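Mandelate racemase/muconate lactonizing enzyme (Polaromonas sp., PDB 3CB3) probably acts on acid sugars as a magnesium-dependent member of the enolase superfamily, and is seen with L-glucaric acid bound. Local coordinates at residues S144-V149 and D352-V357. Sequence-based numbering, arbitrary orientation.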
loop_
_atom_site.group_PDB
_atom_site.type_symbol
_atom_site.label_atom_id
_atom_site.label_comp_id
_atom_site.label_asym_id
_atom_site.label_seq_id
_atom_site.Cartn_x
_atom_site.Cartn_y
_atom_site.Cartn_z
ATOM N N SER A 144 -6.151 -19.634 23.282
ATOM C CA SER A 144 -5.765 -18.504 24.122
ATOM C C SER A 144 -4.809 -18.872 25.248
ATOM O O SER A 144 -4.602 -20.044 25.561
ATOM C CB SER A 144 -7.008 -17.825 24.708
ATOM O OG SER A 144 -7.561 -18.581 25.766
ATOM N N TYR A 145 -4.218 -17.845 25.841
ATOM C CA TYR A 145 -3.278 -18.011 26.934
ATOM C C TYR A 145 -3.817 -17.285 28.162
ATOM O O TYR A 145 -3.245 -17.384 29.241
ATOM C CB TYR A 145 -1.921 -17.410 26.561
ATOM C CG TYR A 145 -1.105 -18.208 25.575
ATOM C CD1 TYR A 145 -0.123 -19.098 26.011
ATOM C CD2 TYR A 145 -1.277 -18.039 24.198
ATOM C CE1 TYR A 145 0.673 -19.791 25.104
ATOM C CE2 TYR A 145 -0.482 -18.732 23.282
ATOM C CZ TYR A 145 0.488 -19.598 23.744
ATOM O OH TYR A 145 1.309 -20.234 22.847
ATOM N N ARG A 146 -4.913 -16.555 27.990
ATOM C CA ARG A 146 -5.500 -15.800 29.089
ATOM C C ARG A 146 -6.968 -15.454 28.837
ATOM O O ARG A 146 -7.403 -15.305 27.688
ATOM C CB ARG A 146 -4.682 -14.517 29.320
ATOM C CG ARG A 146 -4.580 -13.600 28.090
ATOM C CD ARG A 146 -3.472 -12.543 28.261
ATOM N NE ARG A 146 -2.134 -13.140 28.224
ATOM C CZ ARG A 146 -1.524 -13.543 27.112
ATOM N NH1 ARG A 146 -2.122 -13.406 25.940
ATOM N NH2 ARG A 146 -0.323 -14.098 27.173
ATOM N N ASP A 147 -7.733 -15.325 29.916
ATOM C CA ASP A 147 -9.148 -14.997 29.795
ATOM C C ASP A 147 -9.397 -13.493 29.866
ATOM O O ASP A 147 -10.515 -13.034 29.649
ATOM C CB ASP A 147 -9.954 -15.701 30.887
ATOM C CG ASP A 147 -9.791 -17.201 30.845
ATOM O OD1 ASP A 147 -9.829 -17.773 29.734
ATOM O OD2 ASP A 147 -9.629 -17.806 31.924
ATOM N N SER A 148 -8.352 -12.737 30.191
ATOM C CA SER A 148 -8.442 -11.279 30.264
ATOM C C SER A 148 -7.087 -10.693 29.842
ATOM O O SER A 148 -6.051 -11.339 29.981
ATOM C CB SER A 148 -8.814 -10.817 31.684
ATOM O OG SER A 148 -7.761 -11.069 32.600
ATOM N N VAL A 149 -7.104 -9.465 29.338
ATOM C CA VAL A 149 -5.896 -8.803 28.848
ATOM C C VAL A 149 -5.698 -7.440 29.501
ATOM O O VAL A 149 -6.643 -6.672 29.619
ATOM C CB VAL A 149 -6.003 -8.592 27.312
ATOM C CG1 VAL A 149 -4.743 -7.920 26.775
ATOM C CG2 VAL A 149 -6.262 -9.928 26.623
ATOM N N ASP A 352 -10.467 -4.648 37.272
ATOM C CA ASP A 352 -9.155 -4.720 37.894
ATOM C C ASP A 352 -7.940 -4.611 36.972
ATOM O O ASP A 352 -7.000 -5.399 37.077
ATOM C CB ASP A 352 -9.068 -5.997 38.732
ATOM C CG ASP A 352 -10.138 -6.052 39.812
ATOM O OD1 ASP A 352 -10.252 -5.073 40.584
ATOM O OD2 ASP A 352 -10.864 -7.070 39.891
ATOM N N GLY A 353 -7.966 -3.628 36.073
ATOM C CA GLY A 353 -6.845 -3.411 35.171
ATOM C C GLY A 353 -6.774 -4.271 33.920
ATOM O O GLY A 353 -5.808 -4.181 33.163
ATOM N N ARG A 354 -7.793 -5.091 33.688
ATOM C CA ARG A 354 -7.802 -5.970 32.527
ATOM C C ARG A 354 -9.146 -5.958 31.823
ATOM O O ARG A 354 -10.176 -5.676 32.437
ATOM C CB ARG A 354 -7.487 -7.405 32.969
ATOM C CG ARG A 354 -6.258 -7.514 33.857
ATOM C CD ARG A 354 -6.036 -8.933 34.346
ATOM N NE ARG A 354 -5.635 -9.834 33.266
ATOM C CZ ARG A 354 -4.383 -10.043 32.883
ATOM N NH1 ARG A 354 -3.389 -9.413 33.488
ATOM N NH2 ARG A 354 -4.123 -10.908 31.904
ATOM N N MET A 355 -9.147 -6.245 30.525
ATOM C CA MET A 355 -10.411 -6.313 29.820
ATOM C C MET A 355 -10.668 -7.785 29.584
ATOM O O MET A 355 -9.765 -8.540 29.221
ATOM C CB MET A 355 -10.392 -5.520 28.502
ATOM C CG MET A 355 -9.516 -6.026 27.400
ATOM S SD MET A 355 -9.721 -4.940 25.939
ATOM C CE MET A 355 -11.172 -5.551 25.277
ATOM N N LEU A 356 -11.903 -8.191 29.830
ATOM C CA LEU A 356 -12.305 -9.579 29.694
ATOM C C LEU A 356 -12.474 -9.994 28.238
ATOM O O LEU A 356 -13.121 -9.297 27.454
ATOM C CB LEU A 356 -13.618 -9.795 30.451
ATOM C CG LEU A 356 -14.096 -11.235 30.664
ATOM C CD1 LEU A 356 -13.130 -11.979 31.582
ATOM C CD2 LEU A 356 -15.489 -11.213 31.279
ATOM N N VAL A 357 -11.888 -11.131 27.876
ATOM C CA VAL A 357 -12.016 -11.624 26.512
ATOM C C VAL A 357 -13.453 -12.112 26.372
ATOM O O VAL A 357 -13.912 -12.936 27.163
ATOM C CB VAL A 357 -11.047 -12.805 26.237
ATOM C CG1 VAL A 357 -11.220 -13.298 24.803
ATOM C CG2 VAL A 357 -9.602 -12.371 26.489
HETATM O O HOH W 1 -12.727 -14.510 29.163
#
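S148 and V149 run antiparallel to M355 and L356, with V149 and M355 forming a hydrogen-bonded pair and S148 and L356 a non-hydrogen-bonded one. The pairing is a two-strand part of the mixed sheet in the TIM-barrel-like domain of this enolase-superfamily member: strand 354-356 borders one edge of strand 148-152, whose other edge pairs in parallel with strand 333-335. V149 N donates to M355 O (2.8 Å) and M355 N to V149 O (2.7 Å), both nearly straight. One step further, V357 N reaches D147 O at 2.9 Å, carrying the backbone hydrogen bonding one bond beyond the end of strand 354-356.

R354 reaches S148 through two nitrogens. Its chain bends at chi3 (69°), laying the guanidinium alongside the serine, where NE and NH2 each take a different oxygen. NE donates to S148 OG, with the hydroxyl in the guanidinium plane; the 2.5 Å between them is unusually short and its exact value doubtful. NH2 donates to S148 O (2.8 Å) from above the carbonyl plane. S148 OG sits between its own N and carbonyl carbon (chi1 68°), which presents it to NE. R354 NH2 also forms a salt bridge with E331 OE1, tying the strand to the loop that carries E331. Shortening R354 to an alanine would probably leave S148 OG and O without these donors and cost E331 its salt bridge, though not its long, weak pairing with R146.

On the sheet face of V149 and M355 the packing is apolar: V149 CG2 lies 4.1 Å from V357 CG2, and both valines, like M355, touch helix 318-326. Across the sheet, L356 CD1 lies against D147 O, a carbonyl that also accepts from a water molecule, whose second donated bond goes to V357 O at 2.8 Å.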